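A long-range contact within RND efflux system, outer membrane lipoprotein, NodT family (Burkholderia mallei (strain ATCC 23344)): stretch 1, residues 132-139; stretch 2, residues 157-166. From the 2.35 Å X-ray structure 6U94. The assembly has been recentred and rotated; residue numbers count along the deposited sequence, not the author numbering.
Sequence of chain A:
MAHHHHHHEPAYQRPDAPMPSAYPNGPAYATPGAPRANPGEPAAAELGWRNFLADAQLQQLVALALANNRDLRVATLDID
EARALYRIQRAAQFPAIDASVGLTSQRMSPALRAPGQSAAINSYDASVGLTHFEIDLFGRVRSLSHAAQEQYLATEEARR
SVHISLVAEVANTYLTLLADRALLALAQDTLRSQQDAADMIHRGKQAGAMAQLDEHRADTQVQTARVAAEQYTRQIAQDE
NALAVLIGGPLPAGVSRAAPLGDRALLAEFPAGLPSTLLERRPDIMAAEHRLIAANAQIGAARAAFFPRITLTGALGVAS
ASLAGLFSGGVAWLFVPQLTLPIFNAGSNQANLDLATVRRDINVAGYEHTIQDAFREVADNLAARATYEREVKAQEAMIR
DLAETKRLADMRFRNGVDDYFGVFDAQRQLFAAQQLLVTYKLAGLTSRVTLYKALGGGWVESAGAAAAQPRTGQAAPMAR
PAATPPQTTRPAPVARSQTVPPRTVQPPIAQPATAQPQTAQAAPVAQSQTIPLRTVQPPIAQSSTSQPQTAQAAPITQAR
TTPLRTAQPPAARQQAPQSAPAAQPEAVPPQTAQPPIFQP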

ATOM      1  N   HIS A 132      -1.242   2.513 -12.574  1.00 54.03           N
ATOM      2  CA  HIS A 132      -1.898   2.928 -13.809  1.00 55.83           C
ATOM      3  C   HIS A 132      -2.276   1.727 -14.667  1.00 61.11           C
ATOM      4  O   HIS A 132      -3.386   1.672 -15.209  1.00 60.88           O
ATOM      5  CB  HIS A 132      -1.000   3.878 -14.600  1.00 62.23           C
ATOM      6  CG  HIS A 132      -0.849   5.232 -13.978  1.00 68.75           C
ATOM      7  ND1 HIS A 132      -1.918   6.073 -13.756  1.00 71.04           N
ATOM      8  CD2 HIS A 132       0.248   5.895 -13.544  1.00 64.33           C
ATOM      9  CE1 HIS A 132      -1.488   7.193 -13.206  1.00 68.41           C
ATOM     10  NE2 HIS A 132      -0.176   7.111 -13.067  1.00 69.71           N
ATOM     11  N   PHE A 133      -1.373   0.749 -14.798  1.00 57.67           N
ATOM     12  CA  PHE A 133      -1.668  -0.373 -15.682  1.00 64.15           C
ATOM     13  C   PHE A 133      -2.717  -1.303 -15.085  1.00 65.18           C
ATOM     14  O   PHE A 133      -3.477  -1.929 -15.830  1.00 65.69           O
ATOM     15  CB  PHE A 133      -0.390  -1.141 -16.041  1.00 64.35           C
ATOM     16  CG  PHE A 133       0.348  -1.721 -14.861  1.00 61.12           C
ATOM     17  CD1 PHE A 133      -0.018  -2.949 -14.331  1.00 60.46           C
ATOM     18  CD2 PHE A 133       1.437  -1.061 -14.313  1.00 56.40           C
ATOM     19  CE1 PHE A 133       0.668  -3.492 -13.260  1.00 57.08           C
ATOM     20  CE2 PHE A 133       2.130  -1.599 -13.245  1.00 55.51           C
ATOM     21  CZ  PHE A 133       1.745  -2.816 -12.716  1.00 56.64           C
ATOM     22  N   GLU A 134      -2.791  -1.395 -13.755  1.00 65.28           N
ATOM     23  CA  GLU A 134      -3.883  -2.146 -13.145  1.00 65.52           C
ATOM     24  C   GLU A 134      -5.224  -1.477 -13.416  1.00 66.01           C
ATOM     25  O   GLU A 134      -6.208  -2.154 -13.735  1.00 66.07           O
ATOM     26  CB  GLU A 134      -3.661  -2.286 -11.643  1.00 63.69           C
ATOM     27  CG  GLU A 134      -2.443  -3.087 -11.263  1.00 60.39           C
ATOM     28  CD  GLU A 134      -2.186  -3.033  -9.774  1.00 65.25           C
ATOM     29  OE1 GLU A 134      -2.529  -4.003  -9.065  1.00 62.47           O
ATOM     30  OE2 GLU A 134      -1.657  -2.000  -9.313  1.00 65.04           O
ATOM     31  N   ILE A 135      -5.282  -0.149 -13.288  1.00 62.79           N
ATOM     32  CA  ILE A 135      -6.515   0.571 -13.592  1.00 62.88           C
ATOM     33  C   ILE A 135      -6.895   0.382 -15.057  1.00 67.53           C
ATOM     34  O   ILE A 135      -8.072   0.188 -15.387  1.00 70.96           O
ATOM     35  CB  ILE A 135      -6.361   2.060 -13.229  1.00 59.05           C
ATOM     36  CG1 ILE A 135      -6.156   2.221 -11.718  1.00 59.26           C
ATOM     37  CG2 ILE A 135      -7.566   2.852 -13.700  1.00 54.52           C
ATOM     38  CD1 ILE A 135      -5.955   3.656 -11.277  1.00 61.04           C
ATOM     39  N   ASP A 136      -5.907   0.435 -15.954  1.00 70.67           N
ATOM     40  CA  ASP A 136      -6.162   0.172 -17.368  1.00 75.70           C
ATOM     41  C   ASP A 136      -6.790  -1.202 -17.567  1.00 68.71           C
ATOM     42  O   ASP A 136      -7.836  -1.329 -18.211  1.00 70.02           O
ATOM     43  CB  ASP A 136      -4.863   0.282 -18.170  1.00 83.77           C
ATOM     44  CG  ASP A 136      -4.412   1.713 -18.355  1.00 90.76           C
ATOM     45  OD1 ASP A 136      -5.281   2.610 -18.385  1.00 94.17           O
ATOM     46  OD2 ASP A 136      -3.190   1.941 -18.480  1.00 92.26           O
ATOM     47  N   LEU A 137      -6.171  -2.238 -17.000  1.00 69.63           N
ATOM     48  CA  LEU A 137      -6.640  -3.605 -17.206  1.00 72.02           C
ATOM     49  C   LEU A 137      -8.063  -3.794 -16.695  1.00 73.60           C
ATOM     50  O   LEU A 137      -8.945  -4.251 -17.430  1.00 76.84           O
ATOM     51  CB  LEU A 137      -5.690  -4.590 -16.525  1.00 72.40           C
ATOM     52  CG  LEU A 137      -6.092  -6.061 -16.659  1.00 75.51           C
ATOM     53  CD1 LEU A 137      -4.930  -6.896 -17.179  1.00 72.77           C
ATOM     54  CD2 LEU A 137      -6.609  -6.612 -15.336  1.00 72.33           C
ATOM     55  N   PHE A 138      -8.303  -3.454 -15.426  1.00 77.47           N
ATOM     56  CA  PHE A 138      -9.608  -3.717 -14.827  1.00 77.29           C
ATOM     57  C   PHE A 138     -10.723  -2.959 -15.535  1.00 77.04           C
ATOM     58  O   PHE A 138     -11.847  -3.464 -15.637  1.00 77.65           O
ATOM     59  CB  PHE A 138      -9.578  -3.369 -13.339  1.00 78.18           C
ATOM     60  CG  PHE A 138      -8.903  -4.410 -12.489  1.00 80.42           C
ATOM     61  CD1 PHE A 138      -9.564  -5.580 -12.155  1.00 82.51           C
ATOM     62  CD2 PHE A 138      -7.606  -4.225 -12.028  1.00 80.12           C
ATOM     63  CE1 PHE A 138      -8.950  -6.547 -11.377  1.00 83.60           C
ATOM     64  CE2 PHE A 138      -6.984  -5.189 -11.247  1.00 79.56           C
ATOM     65  CZ  PHE A 138      -7.659  -6.352 -10.923  1.00 82.92           C
ATOM     66  N   GLY A 139     -10.435  -1.755 -16.033  1.00 72.64           N
ATOM     67  CA  GLY A 139     -11.433  -1.020 -16.789  1.00 71.84           C
ATOM     68  C   GLY A 139     -11.656  -1.577 -18.180  1.00 79.46           C
ATOM     69  O   GLY A 139     -12.777  -1.531 -18.698  1.00 80.85           O
ATOM     70  N   GLU A 157       1.386  -9.210 -21.441  1.00 68.68           N
ATOM     71  CA  GLU A 157       1.306  -8.050 -20.561  1.00 72.16           C
ATOM     72  C   GLU A 157       0.085  -8.131 -19.656  1.00 69.39           C
ATOM     73  O   GLU A 157       0.158  -7.778 -18.473  1.00 65.86           O
ATOM     74  CB  GLU A 157       1.291  -6.754 -21.378  1.00 74.49           C
ATOM     75  CG  GLU A 157       0.324  -6.743 -22.553  1.00 79.96           C
ATOM     76  CD  GLU A 157       0.949  -7.273 -23.835  1.00 81.25           C
ATOM     77  OE1 GLU A 157       1.801  -8.184 -23.758  1.00 81.40           O
ATOM     78  OE2 GLU A 157       0.591  -6.773 -24.921  1.00 83.60           O
ATOM     79  N   ALA A 158      -1.047  -8.599 -20.190  1.00 72.60           N
ATOM     80  CA  ALA A 158      -2.244  -8.737 -19.367  1.00 72.45           C
ATOM     81  C   ALA A 158      -2.057  -9.804 -18.295  1.00 71.73           C
ATOM     82  O   ALA A 158      -2.512  -9.635 -17.159  1.00 74.10           O
ATOM     83  CB  ALA A 158      -3.457  -9.062 -20.239  1.00 72.72           C
ATOM     84  N   ARG A 159      -1.396 -10.913 -18.638  1.00 72.26           N
ATOM     85  CA  ARG A 159      -1.140 -11.953 -17.646  1.00 71.58           C
ATOM     86  C   ARG A 159      -0.240 -11.440 -16.529  1.00 73.64           C
ATOM     87  O   ARG A 159      -0.484 -11.713 -15.347  1.00 70.34           O
ATOM     88  CB  ARG A 159      -0.515 -13.172 -18.320  1.00 79.16           C
ATOM     89  CG  ARG A 159      -0.162 -14.305 -17.370  1.00 84.49           C
ATOM     90  CD  ARG A 159       0.316 -15.538 -18.135  1.00 93.48           C
ATOM     91  NE  ARG A 159       0.585 -16.665 -17.246  1.00100.18           N
ATOM     92  CZ  ARG A 159      -0.303 -17.609 -16.945  1.00106.15           C
ATOM     93  NH1 ARG A 159      -1.523 -17.564 -17.461  1.00109.40           N
ATOM     94  NH2 ARG A 159       0.028 -18.599 -16.126  1.00107.71           N
ATOM     95  N   ARG A 160       0.810 -10.697 -16.883  1.00 70.95           N
ATOM     96  CA  ARG A 160       1.697 -10.146 -15.867  1.00 64.79           C
ATOM     97  C   ARG A 160       0.979  -9.128 -14.990  1.00 65.73           C
ATOM     98  O   ARG A 160       1.255  -9.044 -13.788  1.00 69.43           O
ATOM     99  CB  ARG A 160       2.920  -9.514 -16.534  1.00 59.49           C
ATOM    100  CG  ARG A 160       3.939  -8.951 -15.559  1.00 59.13           C
ATOM    101  CD  ARG A 160       5.161  -8.422 -16.288  1.00 58.59           C
ATOM    102  NE  ARG A 160       6.230  -8.054 -15.369  1.00 60.14           N
ATOM    103  CZ  ARG A 160       7.054  -8.927 -14.797  1.00 63.30           C
ATOM    104  NH1 ARG A 160       6.926 -10.222 -15.049  1.00 57.50           N
ATOM    105  NH2 ARG A 160       8.003  -8.506 -13.970  1.00 63.75           N
ATOM    106  N   SER A 161       0.050  -8.361 -15.568  1.00 64.31           N
ATOM    107  CA  SER A 161      -0.662  -7.349 -14.793  1.00 66.12           C
ATOM    108  C   SER A 161      -1.568  -7.987 -13.748  1.00 66.96           C
ATOM    109  O   SER A 161      -1.688  -7.477 -12.627  1.00 64.40           O
ATOM    110  CB  SER A 161      -1.469  -6.443 -15.725  1.00 63.77           C
ATOM    111  OG  SER A 161      -2.136  -5.428 -14.987  1.00 65.47           O
ATOM    112  N   VAL A 162      -2.208  -9.107 -14.092  1.00 66.78           N
ATOM    113  CA  VAL A 162      -3.081  -9.783 -13.137  1.00 65.50           C
ATOM    114  C   VAL A 162      -2.259 -10.487 -12.063  1.00 66.59           C
ATOM    115  O   VAL A 162      -2.637 -10.499 -10.885  1.00 64.91           O
ATOM    116  CB  VAL A 162      -4.024 -10.758 -13.866  1.00 66.08           C
ATOM    117  CG1 VAL A 162      -4.938 -11.468 -12.868  1.00 65.13           C
ATOM    118  CG2 VAL A 162      -4.845 -10.016 -14.916  1.00 58.05           C
ATOM    119  N   HIS A 163      -1.131 -11.090 -12.450  1.00 65.29           N
ATOM    120  CA  HIS A 163      -0.237 -11.699 -11.467  1.00 66.31           C
ATOM    121  C   HIS A 163       0.291 -10.661 -10.480  1.00 66.68           C
ATOM    122  O   HIS A 163       0.342 -10.910  -9.269  1.00 62.61           O
ATOM    123  CB  HIS A 163       0.928 -12.393 -12.173  1.00 69.46           C
ATOM    124  CG  HIS A 163       0.563 -13.693 -12.819  1.00 78.24           C
ATOM    125  ND1 HIS A 163      -0.715 -14.209 -12.788  1.00 80.11           N
ATOM    126  CD2 HIS A 163       1.314 -14.586 -13.506  1.00 77.90           C
ATOM    127  CE1 HIS A 163      -0.737 -15.363 -13.430  1.00 83.37           C
ATOM    128  NE2 HIS A 163       0.481 -15.614 -13.875  1.00 84.27           N
ATOM    129  N   ILE A 164       0.694  -9.494 -10.984  1.00 64.06           N
ATOM    130  CA  ILE A 164       1.211  -8.442 -10.116  1.00 62.91           C
ATOM    131  C   ILE A 164       0.137  -7.993  -9.131  1.00 64.32           C
ATOM    132  O   ILE A 164       0.393  -7.846  -7.930  1.00 65.27           O
ATOM    133  CB  ILE A 164       1.741  -7.271 -10.961  1.00 62.16           C
ATOM    134  CG1 ILE A 164       3.087  -7.632 -11.594  1.00 60.38           C
ATOM    135  CG2 ILE A 164       1.862  -6.018 -10.131  1.00 58.26           C
ATOM    136  CD1 ILE A 164       3.704  -6.500 -12.389  1.00 58.98           C
ATOM    137  N   SER A 165      -1.087  -7.783  -9.626  1.00 66.65           N
ATOM    138  CA  SER A 165      -2.187  -7.400  -8.746  1.00 65.81           C
ATOM    139  C   SER A 165      -2.461  -8.479  -7.707  1.00 69.02           C
ATOM    140  O   SER A 165      -2.636  -8.181  -6.519  1.00 71.61           O
ATOM    141  CB  SER A 165      -3.452  -7.124  -9.562  1.00 67.19           C
ATOM    142  OG  SER A 165      -3.234  -6.131 -10.548  1.00 68.46           O
ATOM    143  N   LEU A 166      -2.492  -9.741  -8.138  1.00 69.42           N
ATOM    144  CA  LEU A 166      -2.815 -10.831  -7.226  1.00 69.13           C
ATOM    145  C   LEU A 166      -1.748 -10.981  -6.148  1.00 67.01           C
ATOM    146  O   LEU A 166      -2.068 -11.113  -4.961  1.00 66.42           O
ATOM    147  CB  LEU A 166      -2.981 -12.133  -8.008  1.00 66.30           C
ATOM    148  CG  LEU A 166      -3.441 -13.365  -7.229  1.00 65.31           C
ATOM    149  CD1 LEU A 166      -4.774 -13.105  -6.551  1.00 60.89           C
ATOM    150  CD2 LEU A 166      -3.545 -14.567  -8.168  1.00 67.44           C
TER

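Both stretches are helical. The helix of residues 132-139 crosses that of residues 157-166 at a signed angle of -111°, and the two axes come within 9.9 Å of each other. This is a steep crossing, well away from both parallel and antiparallel. The contact buries 372 Å², summed over both sides. In the backbone register, Glu 134 CA lies 6.3 Å from Ser 161 CA, and Leu 137 CA lies 7.1 Å from Ala 158 CA. Each helix keeps its own i to i+4 backbone hydrogen bonds. Side chains make most of the contact.

Stretch 2 opens with Glu 157, which does not touch the other helix. Its CA-to-CB bond points sideways and its end leads away.

Ala 158 is the first residue in contact. The end of Leu 137 comes close to its backbone and side chain. Leu 137 CD1 lies 3.7 Å from Ala 158 O and 4.0 Å from Ala 158 CB. The second distance is an ordinary apolar contact.

Arg 159 and Arg 160 take no part. The CA-to-CB bond of Arg 159 points away and that of Arg 160 sideways. Both side chains are extended, with chi1 to chi3 all t.

The CA-to-CB bond of Ser 161 points toward stretch 1. Its short side chain lies among Phe 133, Glu 134 and Leu 137. Phe 133 CD1 is 3.3 Å from Ser 161 OG, and the oxygen meets the edge of the ring near its plane. Such an approach brings the oxygen to the slightly positive rim of the ring rather than to its electron-rich face. Leu 137 CD1 packs 3.8 Å from Ser 161 CB. Glu 134 CA is 4.1 Å from Ser 161 OG, so the serine also reaches close to the backbone of stretch 1.

Val 162 adds an apolar neighbor for the same leucine: Leu 137 CD1 is 3.9 Å from Val 162 CG2. One methyl group of Leu 137 thus touches Ala 158, Ser 161 and Val 162, which lie within little more than one helical turn. Leu 137 has the largest area covered by the other stretch, 73 Å².

His 163 is out of reach. Ile 164, one residue on, points toward stretch 1 and meets the tip of Phe 133. Phe 133 CZ lies 4.1 Å from Ile 164 CG2, again at the ring edge. The buried ring of Phe 133 therefore contacts both a serine hydroxyl and an aliphatic methyl.

Ser 165 makes the polar link. Its OG lies 2.7 Å from Glu 134 OE1, a short distance that suits a hydroxyl donating to a carboxylate, although another acceptor is within reach of the same proton. The CA-to-CB bond of Glu 134 points sideways, but its end comes nearer to stretch 2. Phe 138 CE2 lies 3.9 Å from Ser 165 OG, at the ring edge.

Leu 166 points away and makes no contact.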